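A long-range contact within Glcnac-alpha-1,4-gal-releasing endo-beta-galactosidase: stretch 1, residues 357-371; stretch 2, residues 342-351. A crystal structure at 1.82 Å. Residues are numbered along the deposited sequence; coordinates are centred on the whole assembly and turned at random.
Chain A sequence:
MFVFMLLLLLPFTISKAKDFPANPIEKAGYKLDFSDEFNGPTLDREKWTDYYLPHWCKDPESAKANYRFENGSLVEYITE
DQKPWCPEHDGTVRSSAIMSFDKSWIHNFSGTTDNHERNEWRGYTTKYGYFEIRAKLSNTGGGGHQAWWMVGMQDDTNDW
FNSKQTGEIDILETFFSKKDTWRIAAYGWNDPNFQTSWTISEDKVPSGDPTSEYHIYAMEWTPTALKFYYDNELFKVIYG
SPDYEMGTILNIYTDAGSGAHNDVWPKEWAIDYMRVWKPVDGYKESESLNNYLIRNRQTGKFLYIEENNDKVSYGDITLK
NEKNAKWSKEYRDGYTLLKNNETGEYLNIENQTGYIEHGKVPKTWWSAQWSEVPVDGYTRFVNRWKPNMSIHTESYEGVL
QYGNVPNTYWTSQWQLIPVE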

# COMPACT_ATOMS: atom_id res chain seq x y z
N GLU A 357 14.76 -17.95 19.20
CA GLU A 357 15.84 -18.90 18.94
C GLU A 357 16.59 -18.50 17.68
O GLU A 357 16.09 -17.71 16.88
CB GLU A 357 15.26 -20.32 18.77
CG GLU A 357 14.47 -20.80 19.98
CD GLU A 357 13.77 -22.13 19.72
OE1 GLU A 357 14.49 -23.14 19.56
OE2 GLU A 357 12.52 -22.13 19.66
N HIS A 358 17.79 -19.05 17.49
CA HIS A 358 18.53 -18.84 16.24
C HIS A 358 19.16 -20.14 15.74
O HIS A 358 19.87 -20.82 16.48
CB HIS A 358 19.62 -17.76 16.38
CG HIS A 358 20.55 -17.97 17.53
ND1 HIS A 358 21.75 -18.64 17.40
CD2 HIS A 358 20.48 -17.59 18.83
CE1 HIS A 358 22.36 -18.68 18.57
NE2 HIS A 358 21.62 -18.05 19.46
N GLY A 359 18.89 -20.47 14.48
CA GLY A 359 19.42 -21.68 13.87
C GLY A 359 19.33 -21.67 12.37
O GLY A 359 18.61 -20.87 11.77
N LYS A 360 20.06 -22.58 11.73
CA LYS A 360 19.96 -22.74 10.30
C LYS A 360 18.76 -23.63 10.02
O LYS A 360 18.90 -24.80 9.64
CB LYS A 360 21.27 -23.31 9.72
CG LYS A 360 22.41 -22.30 9.72
CD LYS A 360 23.66 -22.83 9.02
CE LYS A 360 24.69 -21.73 8.80
NZ LYS A 360 26.03 -22.29 8.44
N VAL A 361 17.57 -23.08 10.25
CA VAL A 361 16.30 -23.79 10.07
C VAL A 361 15.76 -23.58 8.65
O VAL A 361 16.15 -22.61 7.99
CB VAL A 361 15.24 -23.35 11.12
CG1 VAL A 361 15.73 -23.62 12.54
CG2 VAL A 361 14.85 -21.86 10.95
N PRO A 362 14.90 -24.47 8.16
CA PRO A 362 14.25 -24.29 6.86
C PRO A 362 13.49 -22.96 6.75
O PRO A 362 12.75 -22.58 7.68
CB PRO A 362 13.26 -25.45 6.80
CG PRO A 362 13.88 -26.50 7.64
CD PRO A 362 14.51 -25.75 8.79
N LYS A 363 13.66 -22.28 5.62
CA LYS A 363 12.95 -21.04 5.34
C LYS A 363 11.44 -21.23 5.25
O LYS A 363 10.69 -20.26 5.39
CB LYS A 363 13.45 -20.40 4.04
CG LYS A 363 14.94 -20.14 4.01
N THR A 364 11.01 -22.47 5.02
CA THR A 364 9.59 -22.80 4.93
C THR A 364 8.90 -22.91 6.28
O THR A 364 7.68 -23.06 6.32
CB THR A 364 9.39 -24.14 4.17
OG1 THR A 364 10.09 -25.17 4.86
CG2 THR A 364 10.06 -24.09 2.82
N TRP A 365 9.65 -22.86 7.38
CA TRP A 365 9.06 -22.89 8.72
C TRP A 365 8.37 -21.57 9.02
O TRP A 365 9.02 -20.50 9.00
CB TRP A 365 10.13 -23.16 9.78
CG TRP A 365 10.59 -24.60 9.89
CD1 TRP A 365 10.30 -25.64 9.05
CD2 TRP A 365 11.43 -25.13 10.92
NE1 TRP A 365 10.92 -26.79 9.49
CE2 TRP A 365 11.61 -26.51 10.64
CE3 TRP A 365 12.05 -24.59 12.06
CZ2 TRP A 365 12.39 -27.34 11.45
CZ3 TRP A 365 12.82 -25.41 12.85
CH2 TRP A 365 12.99 -26.77 12.55
N TRP A 366 7.08 -21.64 9.31
CA TRP A 366 6.33 -20.43 9.65
C TRP A 366 6.83 -19.80 10.95
O TRP A 366 6.67 -18.58 11.16
CB TRP A 366 4.83 -20.72 9.76
CG TRP A 366 4.14 -20.95 8.44
CD1 TRP A 366 4.72 -21.26 7.24
CD2 TRP A 366 2.73 -20.88 8.20
NE1 TRP A 366 3.75 -21.40 6.26
CE2 TRP A 366 2.53 -21.16 6.82
CE3 TRP A 366 1.62 -20.61 9.00
CZ2 TRP A 366 1.25 -21.19 6.25
CZ3 TRP A 366 0.35 -20.64 8.42
CH2 TRP A 366 0.18 -20.92 7.06
N SER A 367 7.45 -20.61 11.81
CA SER A 367 8.02 -20.08 13.07
C SER A 367 9.19 -19.14 12.81
O SER A 367 9.59 -18.39 13.70
CB SER A 367 8.48 -21.22 14.00
OG SER A 367 9.72 -21.75 13.60
N ALA A 368 9.73 -19.19 11.59
CA ALA A 368 10.87 -18.32 11.22
C ALA A 368 10.45 -17.17 10.30
O ALA A 368 11.30 -16.43 9.79
CB ALA A 368 11.98 -19.16 10.56
N GLN A 369 9.15 -16.99 10.13
CA GLN A 369 8.64 -15.94 9.26
C GLN A 369 7.87 -14.88 10.05
O GLN A 369 7.14 -15.21 10.99
CB GLN A 369 7.74 -16.54 8.19
CG GLN A 369 8.49 -17.47 7.25
CD GLN A 369 7.58 -18.06 6.22
OE1 GLN A 369 6.47 -17.56 6.02
NE2 GLN A 369 8.02 -19.12 5.54
N TRP A 370 8.05 -13.62 9.66
CA TRP A 370 7.56 -12.50 10.45
C TRP A 370 6.82 -11.45 9.61
O TRP A 370 7.25 -11.14 8.51
CB TRP A 370 8.75 -11.84 11.17
CG TRP A 370 9.54 -12.80 12.01
CD1 TRP A 370 10.62 -13.54 11.62
CD2 TRP A 370 9.31 -13.12 13.39
NE1 TRP A 370 11.07 -14.31 12.67
CE2 TRP A 370 10.29 -14.07 13.77
CE3 TRP A 370 8.37 -12.71 14.35
CZ2 TRP A 370 10.36 -14.62 15.06
CZ3 TRP A 370 8.43 -13.25 15.64
CH2 TRP A 370 9.43 -14.20 15.98
N SER A 371 5.70 -10.94 10.12
CA SER A 371 5.04 -9.77 9.54
C SER A 371 5.69 -8.50 10.07
O SER A 371 5.93 -8.38 11.27
CB SER A 371 3.55 -9.76 9.89
OG SER A 371 2.89 -10.90 9.39
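Stretch 2 342-351: ETGEYLNIEN

Residues 342-351 lie along residues 357-371 as a short strand, 346-348, flanked by loop; the strand pairs antiparallel with strand 357-359. The strand axes approach to 4.8 Å, with 142° between their N-to-C directions. Three bridges set the register: Glu 357 with Asn 348, His 358 with Leu 347, and Gly 359 with Tyr 346. At one end Glu 357 N donates to Asn 348 O (2.8 Å) and Asn 348 N to Glu 357 O (3.0 Å); at the other, Tyr 346 N donates to Gly 359 O (2.9 Å), while the return bond from Gly 359 N to Tyr 346 O is weak at 3.4 Å.

Beyond the ladder, stretch 1 turns back through a type I turn, Pro 362 to Trp 365, and a short 3-10 segment, so that stretch 2 meets a second wall. Here Ile 349 N donates to Ser 367 O (3.1 Å), and the CA atoms of Ala 368 and Asn 348 come within 4.1 Å. Ala 368 CB lies 3.7 Å from Asn 348 CB. Asn 348, on the same sheet face as Glu 357 and Tyr 346, thus fits between the strand and the 3-10 segment; its ND2 comes within 4.0 Å of Val 361 CG1 and donates to Tyr 346 O (3.1 Å), and its OD1 accepts from Glu 350 N (3.2 Å).

Tyr 346 is the main bump of stretch 2 toward the loop. Val 361 CG2 packs 4.1 Å from Tyr 346 CB, Val 361 O meets the ring edge at CD1 (3.4 Å), and Lys 363 CG lies 3.2 Å from Tyr 346 OH. From stretch 1, the Trp 370 indole reaches back to stretch 2: NE1 donates to Leu 347 O (3.2 Å), and CH2 rests 3.9 Å from Ile 349 CG2. Water 1 bridges Leu 347 O and Ala 368 O.

Polar side chains close both ends. His 358 ND1 donates to Glu 345 OE2 (2.7 Å), which lies near the plane of the imidazole ring. Next to it, Lys 360 extends past Gly 344, its CE 3.4 Å from Thr 343 O; a CB on Gly 344 would come equally close to that CE. At the far end Glu 357 grips Asn 351 with both carboxylate oxygens, OE2 accepting from Asn 351 N (2.8 Å) and OE1 from Asn 351 ND2 (2.9 Å). The Glu 350 carboxylate covers one face of the Trp 365 ring, with Glu 350 OE2 3.4 Å from Trp 365 CE3. Ser 367 OG donates to Glu 350 OE2 (2.7 Å).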

# COMPACT_ATOMS: atom_id res chain seq x y z
N GLU A 342 26.75 -13.08 10.55
CA GLU A 342 27.93 -13.82 10.97
C GLU A 342 27.67 -15.32 11.10
O GLU A 342 28.48 -16.14 10.65
CB GLU A 342 28.52 -13.23 12.26
CG GLU A 342 29.73 -13.98 12.81
CD GLU A 342 30.95 -13.97 11.89
OE1 GLU A 342 31.84 -14.83 12.09
OE2 GLU A 342 31.05 -13.10 10.98
N THR A 343 26.53 -15.69 11.69
CA THR A 343 26.20 -17.11 11.91
C THR A 343 25.39 -17.72 10.76
O THR A 343 25.36 -18.94 10.62
CB THR A 343 25.48 -17.33 13.25
OG1 THR A 343 24.15 -16.80 13.20
CG2 THR A 343 26.14 -16.54 14.39
N GLY A 344 24.72 -16.88 9.97
CA GLY A 344 23.85 -17.35 8.90
C GLY A 344 22.54 -17.98 9.38
O GLY A 344 21.87 -18.70 8.63
N GLU A 345 22.18 -17.72 10.64
CA GLU A 345 21.00 -18.32 11.27
C GLU A 345 19.77 -17.40 11.18
O GLU A 345 19.91 -16.18 11.15
CB GLU A 345 21.28 -18.64 12.74
CG GLU A 345 22.38 -19.67 12.98
CD GLU A 345 22.82 -19.73 14.44
OE1 GLU A 345 22.91 -20.85 15.00
OE2 GLU A 345 23.10 -18.66 15.02
N TYR A 346 18.59 -18.02 11.13
CA TYR A 346 17.31 -17.31 11.13
C TYR A 346 16.71 -17.23 12.52
O TYR A 346 16.72 -18.20 13.26
CB TYR A 346 16.28 -18.05 10.27
CG TYR A 346 16.57 -18.07 8.79
CD1 TYR A 346 16.58 -19.27 8.09
CD2 TYR A 346 16.79 -16.89 8.09
CE1 TYR A 346 16.83 -19.30 6.71
CE2 TYR A 346 17.05 -16.90 6.72
CZ TYR A 346 17.06 -18.11 6.04
OH TYR A 346 17.30 -18.12 4.68
N LEU A 347 16.13 -16.08 12.84
CA LEU A 347 15.37 -15.94 14.07
C LEU A 347 14.06 -16.71 13.96
O LEU A 347 13.33 -16.56 12.99
CB LEU A 347 15.09 -14.46 14.34
CG LEU A 347 16.36 -13.62 14.52
CD1 LEU A 347 15.97 -12.23 15.07
CD2 LEU A 347 17.36 -14.33 15.43
N ASN A 348 13.77 -17.54 14.97
CA ASN A 348 12.58 -18.38 14.93
C ASN A 348 12.09 -18.73 16.31
O ASN A 348 12.78 -18.47 17.29
CB ASN A 348 12.86 -19.66 14.12
CG ASN A 348 13.76 -20.62 14.86
OD1 ASN A 348 13.28 -21.54 15.52
ND2 ASN A 348 15.07 -20.40 14.75
N ILE A 349 10.89 -19.31 16.38
CA ILE A 349 10.29 -19.72 17.67
C ILE A 349 9.78 -21.18 17.66
O ILE A 349 8.82 -21.51 18.37
CB ILE A 349 9.18 -18.73 18.14
CG1 ILE A 349 7.94 -18.77 17.24
CG2 ILE A 349 9.75 -17.29 18.28
CD1 ILE A 349 6.72 -18.01 17.80
N GLU A 350 10.45 -22.03 16.90
CA GLU A 350 10.00 -23.43 16.72
C GLU A 350 9.71 -24.19 18.02
O GLU A 350 8.71 -24.91 18.11
CB GLU A 350 10.99 -24.21 15.84
CG GLU A 350 10.45 -25.58 15.37
CD GLU A 350 9.40 -25.48 14.28
OE1 GLU A 350 8.83 -26.55 13.91
OE2 GLU A 350 9.12 -24.37 13.77
N ASN A 351 10.59 -24.03 19.01
CA ASN A 351 10.44 -24.78 20.26
C ASN A 351 9.58 -24.08 21.32
O ASN A 351 9.35 -24.64 22.40
CB ASN A 351 11.82 -25.18 20.83
CG ASN A 351 12.51 -26.25 20.00
OD1 ASN A 351 12.02 -27.38 19.89
ND2 ASN A 351 13.65 -25.90 19.41
O HOH W 1 13.65 -15.43 10.57
O HOH W 2 14.42 -23.73 16.64
O HOH W 3 7.26 -23.54 11.85